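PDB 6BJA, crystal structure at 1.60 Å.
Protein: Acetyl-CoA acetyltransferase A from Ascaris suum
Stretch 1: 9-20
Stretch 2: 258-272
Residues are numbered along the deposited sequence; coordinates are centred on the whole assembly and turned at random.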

# COMPACT_ATOMS: atom_id res chain seq x y z
N LYS A 9 -10.97 -46.01 23.82
CA LYS A 9 -10.85 -44.99 22.78
C LYS A 9 -12.10 -44.09 22.75
O LYS A 9 -12.41 -43.44 21.75
N ASP A 10 -12.82 -44.09 23.86
CA ASP A 10 -13.80 -43.06 24.11
C ASP A 10 -13.07 -41.73 24.21
O ASP A 10 -11.89 -41.70 24.51
N VAL A 11 -13.80 -40.64 23.98
CA VAL A 11 -13.22 -39.30 23.96
C VAL A 11 -13.77 -38.44 25.09
O VAL A 11 -14.97 -38.18 25.16
N TYR A 12 -12.89 -38.01 25.98
CA TYR A 12 -13.29 -37.15 27.09
C TYR A 12 -12.72 -35.75 26.96
O TYR A 12 -11.64 -35.56 26.41
N ILE A 13 -13.48 -34.78 27.46
CA ILE A 13 -13.02 -33.41 27.60
C ILE A 13 -12.49 -33.24 29.02
O ILE A 13 -13.24 -33.42 29.97
N LEU A 14 -11.21 -32.92 29.16
CA LEU A 14 -10.61 -32.72 30.49
C LEU A 14 -10.73 -31.28 30.94
O LEU A 14 -10.82 -31.02 32.15
N SER A 15 -10.73 -30.35 29.99
CA SER A 15 -10.77 -28.93 30.28
C SER A 15 -11.33 -28.19 29.09
O SER A 15 -11.25 -28.68 27.96
N ALA A 16 -11.86 -27.00 29.37
CA ALA A 16 -12.57 -26.19 28.37
C ALA A 16 -12.57 -24.75 28.87
O ALA A 16 -13.21 -24.43 29.87
N VAL A 17 -11.76 -23.90 28.23
CA VAL A 17 -11.57 -22.53 28.68
C VAL A 17 -11.59 -21.57 27.50
O VAL A 17 -11.39 -21.98 26.34
N ARG A 18 -11.85 -20.30 27.79
CA ARG A 18 -11.83 -19.28 26.75
C ARG A 18 -11.36 -17.94 27.29
O ARG A 18 -11.49 -17.67 28.45
N THR A 19 -10.82 -17.10 26.42
CA THR A 19 -10.61 -15.71 26.76
C THR A 19 -11.95 -15.00 26.80
O THR A 19 -12.93 -15.46 26.20
N PRO A 20 -12.01 -13.86 27.49
CA PRO A 20 -13.09 -12.93 27.18
C PRO A 20 -12.96 -12.56 25.71
O PRO A 20 -11.86 -12.63 25.13
N ASP A 258 -12.06 -10.29 18.68
CA ASP A 258 -10.84 -11.01 19.01
C ASP A 258 -11.10 -11.98 20.18
O ASP A 258 -11.76 -11.61 21.15
N GLY A 259 -10.56 -13.19 20.09
CA GLY A 259 -10.71 -14.16 21.17
C GLY A 259 -10.19 -15.53 20.83
O GLY A 259 -9.87 -15.81 19.67
N ALA A 260 -10.10 -16.39 21.85
CA ALA A 260 -9.65 -17.77 21.68
C ALA A 260 -10.34 -18.69 22.68
O ALA A 260 -10.86 -18.26 23.70
N ALA A 261 -10.36 -19.98 22.35
CA ALA A 261 -10.98 -20.98 23.19
C ALA A 261 -10.32 -22.32 22.95
O ALA A 261 -9.94 -22.62 21.82
N ALA A 262 -10.19 -23.14 24.00
CA ALA A 262 -9.44 -24.39 23.91
C ALA A 262 -10.00 -25.48 24.79
O ALA A 262 -10.50 -25.20 25.90
N CYS A 263 -9.88 -26.71 24.33
CA CYS A 263 -10.20 -27.90 25.13
C CYS A 263 -9.07 -28.90 25.06
O CYS A 263 -8.49 -29.10 23.99
N VAL A 264 -8.77 -29.55 26.18
CA VAL A 264 -7.90 -30.73 26.14
C VAL A 264 -8.79 -31.96 26.06
O VAL A 264 -9.71 -32.11 26.85
N LEU A 265 -8.48 -32.85 25.11
CA LEU A 265 -9.21 -34.09 24.93
C LEU A 265 -8.31 -35.25 25.31
O LEU A 265 -7.11 -35.21 25.06
N ALA A 266 -8.89 -36.28 25.92
CA ALA A 266 -8.11 -37.47 26.27
C ALA A 266 -8.95 -38.75 26.11
O ALA A 266 -10.18 -38.73 26.25
N SER A 267 -8.26 -39.86 25.83
CA SER A 267 -8.94 -41.14 25.67
C SER A 267 -9.39 -41.71 27.01
O SER A 267 -8.89 -41.32 28.07
N GLY A 268 -10.34 -42.63 26.96
CA GLY A 268 -10.77 -43.35 28.14
C GLY A 268 -9.61 -44.04 28.85
O GLY A 268 -9.58 -44.09 30.08
N GLU A 269 -8.65 -44.55 28.08
CA GLU A 269 -7.50 -45.23 28.68
C GLU A 269 -6.69 -44.26 29.55
O GLU A 269 -6.31 -44.60 30.66
N VAL A 270 -6.43 -43.06 29.04
CA VAL A 270 -5.73 -42.03 29.80
C VAL A 270 -6.47 -41.70 31.09
O VAL A 270 -5.88 -41.54 32.17
N VAL A 271 -7.78 -41.53 30.98
CA VAL A 271 -8.59 -41.19 32.12
C VAL A 271 -8.48 -42.28 33.19
O VAL A 271 -8.26 -41.98 34.36
N GLN A 272 -8.60 -43.53 32.78
CA GLN A 272 -8.54 -44.65 33.71
C GLN A 272 -7.16 -44.73 34.37
O GLN A 272 -7.05 -44.79 35.60

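The antiparallel pairing of these two strands is interrupted by an irregularity at Leu 14, whose phi/psi of -90/-30 falls outside the extended region. Leu 14 N still donates to Val 264 O (2.9 Å), but Val 264 N turns to Ser 15 O (3.2 Å, 138°), so one extra residue is fitted opposite Val 264. At this irregularity the Leu 14 side chain, m with chi2 t, points toward the second stretch: CD1 lies 3.6 Å from Ala 266 CB and 4.1 Å from Val 264 CG1, and the small alanine leaves space for that methyl.

Tyr 12 (m, chi2 90°) lies on the face of the sheet that carries Ala 266 and Val 264. Its ring edge meets Gly 268, CE1 to CA 3.6 Å, while CD1 lies 3.9 Å from Val 271 CG2 on the helix. Ser 267 (p) caps that helix, its OG accepting from Val 270 N at 3.2 Å.

On the other face, Ile 13 (m, t) sets CG1 3.8 Å from Leu 265 CD2, and Ala 16 CB sits 3.8 Å from Cys 263 SG. Alanine also suits position 261, where the CA atoms of Arg 18 and Ala 261 are just 4.0 Å apart.

At the far end, Thr 19 (p) uses its hydroxyl twice: OG1 accepts from Ala 260 N (3.0 Å) and donates to Pro 20 O (2.8 Å). Water 1 donates to Thr 19 O (2.9 Å) and Ala 260 O (3.0 Å), bridging the strands.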

# COMPACT_ATOMS: atom_id res chain seq x y z
CB LYS A 9 -10.61 -45.64 21.43
CG LYS A 9 -9.42 -46.57 21.47
CD LYS A 9 -8.90 -46.90 20.08
CE LYS A 9 -9.93 -47.65 19.25
NZ LYS A 9 -9.44 -47.86 17.87
CB ASP A 10 -14.58 -43.33 25.39
CG ASP A 10 -15.48 -44.53 25.29
OD1 ASP A 10 -15.65 -45.06 24.17
OD2 ASP A 10 -16.04 -44.94 26.33
CB VAL A 11 -13.51 -38.62 22.62
CG1 VAL A 11 -12.94 -37.21 22.57
CG2 VAL A 11 -12.94 -39.44 21.47
CB TYR A 12 -12.84 -37.75 28.42
CG TYR A 12 -13.58 -39.02 28.74
CD1 TYR A 12 -13.09 -40.25 28.33
CD2 TYR A 12 -14.77 -38.99 29.46
CE1 TYR A 12 -13.76 -41.42 28.62
CE2 TYR A 12 -15.46 -40.15 29.75
CZ TYR A 12 -14.94 -41.36 29.33
OH TYR A 12 -15.62 -42.52 29.62
CB ILE A 13 -14.18 -32.42 27.35
CG1 ILE A 13 -14.64 -32.53 25.90
CG2 ILE A 13 -13.75 -30.99 27.64
CD1 ILE A 13 -15.92 -31.81 25.57
CB LEU A 14 -9.15 -33.11 30.48
CG LEU A 14 -8.84 -34.57 30.12
CD1 LEU A 14 -7.36 -34.84 30.33
CD2 LEU A 14 -9.68 -35.54 30.95
CB SER A 15 -9.39 -28.39 30.63
OG SER A 15 -8.49 -28.55 29.54
CB ALA A 16 -13.96 -26.70 28.17
CB VAL A 17 -10.24 -22.34 29.45
CG1 VAL A 17 -10.21 -23.22 30.70
CG2 VAL A 17 -9.05 -22.64 28.59
CB ARG A 18 -13.22 -19.13 26.15
CG ARG A 18 -14.26 -18.53 27.10
CD ARG A 18 -15.57 -18.34 26.39
NE ARG A 18 -16.62 -17.63 27.13
CZ ARG A 18 -16.81 -16.32 27.14
NH1 ARG A 18 -15.95 -15.50 26.55
NH2 ARG A 18 -17.87 -15.81 27.75
CB THR A 19 -9.70 -14.99 25.75
OG1 THR A 19 -10.40 -14.91 24.49
CG2 THR A 19 -8.38 -15.69 25.57
CB PRO A 20 -12.80 -11.72 28.06
CG PRO A 20 -11.74 -12.19 29.04
CD PRO A 20 -10.97 -13.22 28.29
CB ASP A 258 -9.71 -10.05 19.45
CG ASP A 258 -9.36 -9.00 18.41
OD1 ASP A 258 -9.58 -9.23 17.21
OD2 ASP A 258 -8.83 -7.93 18.81
CB ALA A 260 -8.13 -17.86 21.83
CB ALA A 261 -12.47 -21.08 22.91
CB ALA A 262 -7.95 -24.16 24.30
CB CYS A 263 -11.45 -28.61 24.64
SG CYS A 263 -12.96 -27.67 24.61
CB VAL A 264 -6.98 -30.79 27.37
CG1 VAL A 264 -6.25 -32.12 27.47
CG2 VAL A 264 -5.98 -29.68 27.31
CB LEU A 265 -9.68 -34.24 23.47
CG LEU A 265 -10.40 -33.04 22.86
CD1 LEU A 265 -10.67 -33.26 21.38
CD2 LEU A 265 -11.70 -32.77 23.57
CB ALA A 266 -7.56 -37.36 27.70
CB SER A 267 -8.00 -42.14 24.98
OG SER A 267 -7.01 -42.58 25.88
CB GLU A 269 -6.60 -45.86 27.61
CG GLU A 269 -5.54 -46.80 28.17
CD GLU A 269 -4.79 -47.58 27.09
OE1 GLU A 269 -4.82 -48.83 27.13
OE2 GLU A 269 -4.17 -46.95 26.20
CB VAL A 270 -5.56 -40.75 28.97
CG1 VAL A 270 -5.12 -39.57 29.84
CG2 VAL A 270 -4.56 -41.00 27.87
CB VAL A 271 -10.05 -41.00 31.69
CG1 VAL A 271 -10.96 -40.86 32.88
CG2 VAL A 271 -10.13 -39.77 30.80
CB GLN A 272 -8.87 -45.96 32.99
CG GLN A 272 -10.35 -46.35 33.00
CD GLN A 272 -11.11 -45.95 31.74
OE1 GLN A 272 -11.14 -46.69 30.75
NE2 GLN A 272 -11.75 -44.78 31.77
O HOH W 1 -13.23 -16.47 23.47